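Local atomic coordinates of YHR177W (Saccharomyces cerevisiae, PDB entry 4M8B), a protein that probably binds DNA as a transcription regulator through its WOPR domain, the Gti1/Pac2-family module that makes up much of this fragment. Residues I13-L19 with G78-V82; F123-N128 with K173-L178. All coordinates share one frame; numbering follows the deposited sequence.

Interaction 1: residues I13-L19 with G78-V82; sequences IDDEQDL and GKFLV. With nucleotides of chain A.
I13 opens the contact by resting its CG2 methyl on the far end of the F80 ring, 3.4 Å from CZ. That branch stands anti to the backbone N and so meets the ring; the side chain also packs on P159. D14 follows with its backbone: its carbonyl O lies 3.8 Å from F80 CE2, and its side chain sets off away from the strand. The D14 amide donates to OD2 of D18, 3.1 Å from N to OD2, the acceptor being met on its anti side.

D15 is the N-cap of helix 16-28, a place suited to a short acidic side chain. Its OD1 accepts a long, weak bond from D18 N and forms a salt bridge with R158, which also pairs with D18. The carbonyl O of D15 comes up to the edge of the F80 ring, near its plane. E16, in the first turn, stretches an extended chain across that of K79, and NZ of K79 meets OE2 of E16 at 2.8 Å, coming from above the carboxylate plane, 39° out of it. L19, one turn on from D15, approaches F80 from the opposite direction, its CD1 methyl 3.5 Å from CZ.

On the other side of strand 80-88, L81 packs its CD1 methyl against the DNA, 3.4 Å from O5' of DG11 of chain A. The chemistry is thus divided: a phenyl ring held between aliphatic methyls seals the buried part, and at the partly exposed margin an ion pair joins the first turn of the helix to the residue just before the strand, its ammonium probably also donating to the carbonyl O of L178.

Interaction 2: residues F123-N128 with K173-L178; sequences FSLKFN and KLLDAL. With EDO (1,2-ethanediol), chain D; nucleotides of chain A.
F127 lies at the heart of the tight side, its ring packed against helix 172-179. The CD1 methyl of L174 sits over one face, 4.0 Å above the plane and offset toward the rim, while CB of A177 meets the ring edge 3.7 Å from CD1; alanine is small enough to let the strand come near the helix. With its CG anti to the backbone N (chi1 -171°), F127 is directed toward the helix. L125 adds its two branches: CD2 touches CD1 of L174 at 3.5 Å, and CD1 faces CD2 of L178. That L178 methyl also meets F123, 3.5 Å from CZ.

Beyond F127, at the N128 end of the strand, the contact turns polar and looser. K173, bent at its third torsion, passes its CE obliquely by the F127 ring and carries NZ on to N128, where it gives a weak hydrogen bond to the backbone O, 3.3 Å away. N128 is poorly ordered, and its amide nitrogen is held by the carbonyl of T132. Apolar contact between alternate strand residues and one helix flank therefore probably supplies most of the adhesion, with the aliphatic part of the exposed lysine lying beside the ring and its ammonium at the strand end.

Interactions 1 and 2 lie side by side, their centres about 12 Å apart, and the two segments of interaction 1 both precede those of interaction 2 in the sequence. Both rest on one antiparallel sheet, in which strands 80-88 and 113-128 are neighbours, and helices 16-28 and 172-179 pack against it. They meet directly where L19 CD1 lies 3.4 Å from F123 CD2. Early and late parts of the chain are thus tied into one core, while L81 and S124, on neighbouring strands, approach DG11 of chain A, consistent with a sheet that contributes to the DNA-facing surface.

Interaction 1: residues I13-L19 with G78-V82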
loop_
_atom_site.group_PDB
_atom_site.type_symbol
_atom_site.label_atom_id
_atom_site.label_comp_id
_atom_site.label_asym_id
_atom_site.label_seq_id
_atom_site.Cartn_x
_atom_site.Cartn_y
_atom_site.Cartn_z
ATOM N N ILE C 13 -1.536 -6.376 -3.748
ATOM C CA ILE C 13 -0.561 -5.987 -4.761
ATOM C C ILE C 13 0.703 -6.834 -4.641
ATOM O O ILE C 13 1.326 -6.878 -3.580
ATOM C CB ILE C 13 -0.183 -4.499 -4.635
ATOM C CG1 ILE C 13 -1.442 -3.626 -4.625
ATOM C CG2 ILE C 13 0.769 -4.092 -5.749
ATOM C CD1 ILE C 13 -2.435 -3.957 -5.718
ATOM N N ASP C 14 1.079 -7.507 -5.727
ATOM C CA ASP C 14 2.276 -8.344 -5.720
ATOM C C ASP C 14 3.383 -7.790 -6.616
ATOM O O ASP C 14 4.543 -7.717 -6.207
ATOM C CB ASP C 14 1.939 -9.781 -6.123
ATOM C CG ASP C 14 3.112 -10.722 -5.941
ATOM O OD1 ASP C 14 3.308 -11.214 -4.809
ATOM O OD2 ASP C 14 3.842 -10.968 -6.925
ATOM N N ASP C 15 3.020 -7.397 -7.834
ATOM C CA ASP C 15 3.997 -6.892 -8.797
ATOM C C ASP C 15 3.504 -5.649 -9.539
ATOM O O ASP C 15 2.446 -5.105 -9.224
ATOM C CB ASP C 15 4.381 -7.986 -9.798
ATOM C CG ASP C 15 3.239 -8.358 -10.727
ATOM O OD1 ASP C 15 2.068 -8.256 -10.305
ATOM O OD2 ASP C 15 3.510 -8.754 -11.879
ATOM N N GLU C 16 4.277 -5.209 -10.528
ATOM C CA GLU C 16 3.973 -3.977 -11.251
ATOM C C GLU C 16 2.706 -4.080 -12.100
ATOM O O GLU C 16 2.073 -3.069 -12.404
ATOM C CB GLU C 16 5.164 -3.544 -12.115
ATOM C CG GLU C 16 6.446 -3.302 -11.328
ATOM C CD GLU C 16 7.574 -2.753 -12.186
ATOM O OE1 GLU C 16 7.289 -2.107 -13.218
ATOM O OE2 GLU C 16 8.751 -2.968 -11.824
ATOM N N GLN C 17 2.337 -5.298 -12.481
ATOM C CA GLN C 17 1.124 -5.494 -13.262
ATOM C C GLN C 17 -0.104 -5.200 -12.406
ATOM O O GLN C 17 -1.079 -4.618 -12.881
ATOM C CB GLN C 17 1.062 -6.910 -13.839
ATOM C CG GLN C 17 -0.120 -7.142 -14.771
ATOM C CD GLN C 17 -0.189 -6.125 -15.902
ATOM O OE1 GLN C 17 0.810 -5.488 -16.244
ATOM N NE2 GLN C 17 -1.375 -5.967 -16.486
ATOM N N ASP C 18 -0.044 -5.598 -11.140
ATOM C CA ASP C 18 -1.099 -5.280 -10.189
ATOM C C ASP C 18 -1.202 -3.768 -9.970
ATOM O O ASP C 18 -2.297 -3.208 -9.973
ATOM C CB ASP C 18 -0.866 -6.006 -8.861
ATOM C CG ASP C 18 -1.142 -7.500 -8.952
ATOM O OD1 ASP C 18 -2.035 -7.892 -9.732
ATOM O OD2 ASP C 18 -0.474 -8.281 -8.242
ATOM N N LEU C 19 -0.057 -3.114 -9.795
ATOM C CA LEU C 19 -0.008 -1.663 -9.626
ATOM C C LEU C 19 -0.596 -0.930 -10.822
ATOM O O LEU C 19 -1.360 0.021 -10.665
ATOM C CB LEU C 19 1.433 -1.192 -9.434
ATOM C CG LEU C 19 2.064 -1.291 -8.050
ATOM C CD1 LEU C 19 3.539 -0.925 -8.126
ATOM C CD2 LEU C 19 1.338 -0.371 -7.089
ATOM N N GLY C 78 11.474 -5.214 -3.476
ATOM C CA GLY C 78 11.378 -4.807 -4.862
ATOM C C GLY C 78 11.378 -3.294 -4.955
ATOM O O GLY C 78 12.363 -2.641 -4.607
ATOM N N LYS C 79 10.270 -2.735 -5.424
ATOM C CA LYS C 79 10.127 -1.290 -5.500
ATOM C C LYS C 79 9.145 -0.805 -4.441
ATOM O O LYS C 79 8.796 0.374 -4.400
ATOM C CB LYS C 79 9.667 -0.878 -6.899
ATOM C CG LYS C 79 10.582 -1.364 -8.012
ATOM C CD LYS C 79 10.098 -0.907 -9.382
ATOM C CE LYS C 79 11.042 -1.375 -10.479
ATOM N NZ LYS C 79 10.610 -0.905 -11.824
ATOM N N PHE C 80 8.708 -1.725 -3.585
ATOM C CA PHE C 80 7.777 -1.399 -2.510
ATOM C C PHE C 80 8.504 -1.147 -1.197
ATOM O O PHE C 80 9.591 -1.673 -0.967
ATOM C CB PHE C 80 6.781 -2.540 -2.289
ATOM C CG PHE C 80 5.848 -2.773 -3.438
ATOM C CD1 PHE C 80 4.774 -1.927 -3.659
ATOM C CD2 PHE C 80 6.028 -3.854 -4.286
ATOM C CE1 PHE C 80 3.906 -2.145 -4.715
ATOM C CE2 PHE C 80 5.164 -4.079 -5.342
ATOM C CZ PHE C 80 4.100 -3.224 -5.556
ATOM N N LEU C 81 7.892 -0.338 -0.340
ATOM C CA LEU C 81 8.315 -0.246 1.049
ATOM C C LEU C 81 7.346 -1.076 1.883
ATOM O O LEU C 81 6.141 -1.068 1.633
ATOM C CB LEU C 81 8.336 1.209 1.525
ATOM C CG LEU C 81 9.496 2.044 0.981
ATOM C CD1 LEU C 81 9.453 3.471 1.507
ATOM C CD2 LEU C 81 10.816 1.383 1.333
ATOM N N VAL C 82 7.871 -1.809 2.857
ATOM C CA VAL C 82 7.037 -2.657 3.702
ATOM C C VAL C 82 7.196 -2.304 5.179
ATOM O O VAL C 82 8.296 -2.000 5.640
ATOM C CB VAL C 82 7.356 -4.150 3.491
ATOM C CG1 VAL C 82 6.548 -5.008 4.450
ATOM C CG2 VAL C 82 7.066 -4.548 2.060
ATOM P P DG A 11 8.477 7.318 -0.808
ATOM O OP1 DG A 11 8.995 8.248 -1.832
ATOM O OP2 DG A 11 7.135 6.726 -0.995
ATOM O "O5'" DG A 11 9.531 6.129 -0.628
ATOM C "C5'" DG A 11 10.852 6.206 -1.176
ATOM C "C4'" DG A 11 11.789 7.070 -0.344
ATOM O "O4'" DG A 11 11.611 6.800 1.062
ATOM C "C3'" DG A 11 13.273 6.814 -0.560
ATOM O "O3'" DG A 11 13.749 7.579 -1.660
ATOM C "C2'" DG A 11 13.914 7.225 0.767
ATOM C "C1'" DG A 11 12.771 7.177 1.774
ATOM N N9 DG A 11 12.945 6.260 2.904
ATOM C C8 DG A 11 12.155 5.181 3.225
ATOM N N7 DG A 11 12.540 4.553 4.306
ATOM C C5 DG A 11 13.653 5.262 4.734
ATOM C C6 DG A 11 14.493 5.052 5.854
ATOM O O6 DG A 11 14.421 4.169 6.723
ATOM N N1 DG A 11 15.507 6.005 5.916
ATOM C C2 DG A 11 15.687 7.027 5.013
ATOM N N2 DG A 11 16.724 7.850 5.239
ATOM N N3 DG A 11 14.906 7.233 3.961
ATOM C C4 DG A 11 13.913 6.315 3.884
#

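Interaction 2: residues F123-N128 with K173-L178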
loop_
_atom_site.group_PDB
_atom_site.type_symbol
_atom_site.label_atom_id
_atom_site.label_comp_id
_atom_site.label_asym_id
_atom_site.label_seq_id
_atom_site.Cartn_x
_atom_site.Cartn_y
_atom_site.Cartn_z
ATOM N N PHE C 123 3.850 2.454 -2.409
ATOM C CA PHE C 123 4.472 2.697 -3.699
ATOM C C PHE C 123 4.136 4.111 -4.149
ATOM O O PHE C 123 3.004 4.566 -3.989
ATOM C CB PHE C 123 3.967 1.683 -4.730
ATOM C CG PHE C 123 4.609 1.818 -6.082
ATOM C CD1 PHE C 123 4.132 2.739 -7.003
ATOM C CD2 PHE C 123 5.684 1.021 -6.435
ATOM C CE1 PHE C 123 4.721 2.866 -8.248
ATOM C CE2 PHE C 123 6.279 1.142 -7.679
ATOM C CZ PHE C 123 5.797 2.066 -8.588
ATOM N N SER C 124 5.122 4.811 -4.700
ATOM C CA SER C 124 4.897 6.154 -5.218
ATOM C C SER C 124 5.224 6.218 -6.703
ATOM O O SER C 124 6.245 5.694 -7.148
ATOM C CB SER C 124 5.715 7.191 -4.443
ATOM O OG SER C 124 7.099 6.901 -4.508
ATOM N N LEU C 125 4.345 6.859 -7.464
ATOM C CA LEU C 125 4.524 6.985 -8.903
ATOM C C LEU C 125 4.403 8.438 -9.334
ATOM O O LEU C 125 3.378 9.080 -9.104
ATOM C CB LEU C 125 3.480 6.147 -9.641
ATOM C CG LEU C 125 3.434 6.319 -11.161
ATOM C CD1 LEU C 125 4.640 5.662 -11.810
ATOM C CD2 LEU C 125 2.141 5.759 -11.733
ATOM N N LYS C 126 5.459 8.954 -9.951
ATOM C CA LYS C 126 5.425 10.285 -10.538
ATOM C C LYS C 126 5.110 10.131 -12.018
ATOM O O LYS C 126 5.829 9.443 -12.741
ATOM C CB LYS C 126 6.763 10.991 -10.331
ATOM C CG LYS C 126 7.132 11.155 -8.866
ATOM C CD LYS C 126 8.559 11.639 -8.685
ATOM C CE LYS C 126 8.897 11.784 -7.210
ATOM N NZ LYS C 126 7.948 12.703 -6.521
ATOM N N PHE C 127 4.033 10.764 -12.464
ATOM C CA PHE C 127 3.491 10.491 -13.787
ATOM C C PHE C 127 2.837 11.733 -14.388
ATOM O O PHE C 127 2.054 12.412 -13.725
ATOM C CB PHE C 127 2.479 9.349 -13.675
ATOM C CG PHE C 127 1.991 8.825 -14.992
ATOM C CD1 PHE C 127 2.745 7.916 -15.716
ATOM C CD2 PHE C 127 0.763 9.220 -15.493
ATOM C CE1 PHE C 127 2.288 7.426 -16.926
ATOM C CE2 PHE C 127 0.300 8.732 -16.700
ATOM C CZ PHE C 127 1.063 7.833 -17.417
ATOM N N ASN C 128 3.170 12.027 -15.643
ATOM C CA ASN C 128 2.615 13.186 -16.339
ATOM C C ASN C 128 1.100 13.109 -16.508
ATOM O O ASN C 128 0.568 12.104 -16.977
ATOM C CB ASN C 128 3.285 13.367 -17.702
ATOM C CG ASN C 128 2.535 14.338 -18.594
ATOM O OD1 ASN C 128 1.733 13.931 -19.435
ATOM N ND2 ASN C 128 2.791 15.627 -18.413
ATOM N N LYS C 173 2.731 4.219 -21.512
ATOM C CA LYS C 173 3.382 5.310 -20.794
ATOM C C LYS C 173 3.427 5.015 -19.298
ATOM O O LYS C 173 4.378 5.385 -18.610
ATOM C CB LYS C 173 2.674 6.645 -21.057
ATOM C CG LYS C 173 3.382 7.844 -20.435
ATOM C CD LYS C 173 2.767 9.179 -20.854
ATOM C CE LYS C 173 1.442 9.446 -20.156
ATOM N NZ LYS C 173 1.178 10.908 -19.997
ATOM N N LEU C 174 2.396 4.336 -18.807
ATOM C CA LEU C 174 2.329 3.941 -17.406
ATOM C C LEU C 174 3.317 2.815 -17.121
ATOM O O LEU C 174 4.036 2.845 -16.123
ATOM C CB LEU C 174 0.907 3.506 -17.041
ATOM C CG LEU C 174 0.638 3.160 -15.576
ATOM C CD1 LEU C 174 1.005 4.332 -14.686
ATOM C CD2 LEU C 174 -0.819 2.765 -15.367
ATOM N N LEU C 175 3.349 1.828 -18.011
ATOM C CA LEU C 175 4.277 0.711 -17.883
ATOM C C LEU C 175 5.734 1.178 -17.894
ATOM O O LEU C 175 6.560 0.681 -17.127
ATOM C CB LEU C 175 4.027 -0.326 -18.982
ATOM C CG LEU C 175 2.817 -1.241 -18.766
ATOM C CD1 LEU C 175 2.596 -2.171 -19.950
ATOM C CD2 LEU C 175 2.994 -2.042 -17.489
ATOM N N ASP C 176 6.042 2.141 -18.758
ATOM C CA ASP C 176 7.394 2.685 -18.841
ATOM C C ASP C 176 7.752 3.437 -17.564
ATOM O O ASP C 176 8.829 3.243 -17.000
ATOM C CB ASP C 176 7.537 3.605 -20.058
ATOM C CG ASP C 176 7.474 2.849 -21.374
ATOM O OD1 ASP C 176 7.850 1.658 -21.396
ATOM O OD2 ASP C 176 7.053 3.450 -22.386
ATOM N N ALA C 177 6.836 4.288 -17.113
ATOM C CA ALA C 177 7.022 5.046 -15.881
ATOM C C ALA C 177 7.251 4.130 -14.679
ATOM O O ALA C 177 8.058 4.431 -13.798
ATOM C CB ALA C 177 5.828 5.953 -15.637
ATOM N N LEU C 178 6.540 3.007 -14.655
ATOM C CA LEU C 178 6.629 2.064 -13.545
ATOM C C LEU C 178 7.967 1.332 -13.488
ATOM O O LEU C 178 8.464 1.021 -12.407
ATOM C CB LEU C 178 5.479 1.056 -13.603
ATOM C CG LEU C 178 4.115 1.602 -13.181
ATOM C CD1 LEU C 178 3.021 0.571 -13.408
ATOM C CD2 LEU C 178 4.161 2.023 -11.723
HETATM C C1 EDO D . 3.766 6.055 -0.827
HETATM O O1 EDO D . 3.638 6.708 -2.096
HETATM C C2 EDO D . 3.903 7.115 0.256
HETATM O O2 EDO D . 2.609 7.637 0.582
ATOM P P DG A 11 8.477 7.318 -0.808
ATOM O OP1 DG A 11 8.995 8.248 -1.832
ATOM O OP2 DG A 11 7.135 6.726 -0.995
ATOM O "O5'" DG A 11 9.531 6.129 -0.628
ATOM C "C5'" DG A 11 10.852 6.206 -1.176
ATOM C "C4'" DG A 11 11.789 7.070 -0.344
ATOM O "O4'" DG A 11 11.611 6.800 1.062
ATOM C "C3'" DG A 11 13.273 6.814 -0.560
ATOM O "O3'" DG A 11 13.749 7.579 -1.660
ATOM C "C2'" DG A 11 13.914 7.225 0.767
ATOM C "C1'" DG A 11 12.771 7.177 1.774
ATOM N N9 DG A 11 12.945 6.260 2.904
ATOM C C8 DG A 11 12.155 5.181 3.225
ATOM N N7 DG A 11 12.540 4.553 4.306
ATOM C C5 DG A 11 13.653 5.262 4.734
ATOM C C6 DG A 11 14.493 5.052 5.854
ATOM O O6 DG A 11 14.421 4.169 6.723
ATOM N N1 DG A 11 15.507 6.005 5.916
ATOM C C2 DG A 11 15.687 7.027 5.013
ATOM N N2 DG A 11 16.724 7.850 5.239
ATOM N N3 DG A 11 14.906 7.233 3.961
ATOM C C4 DG A 11 13.913 6.315 3.884
#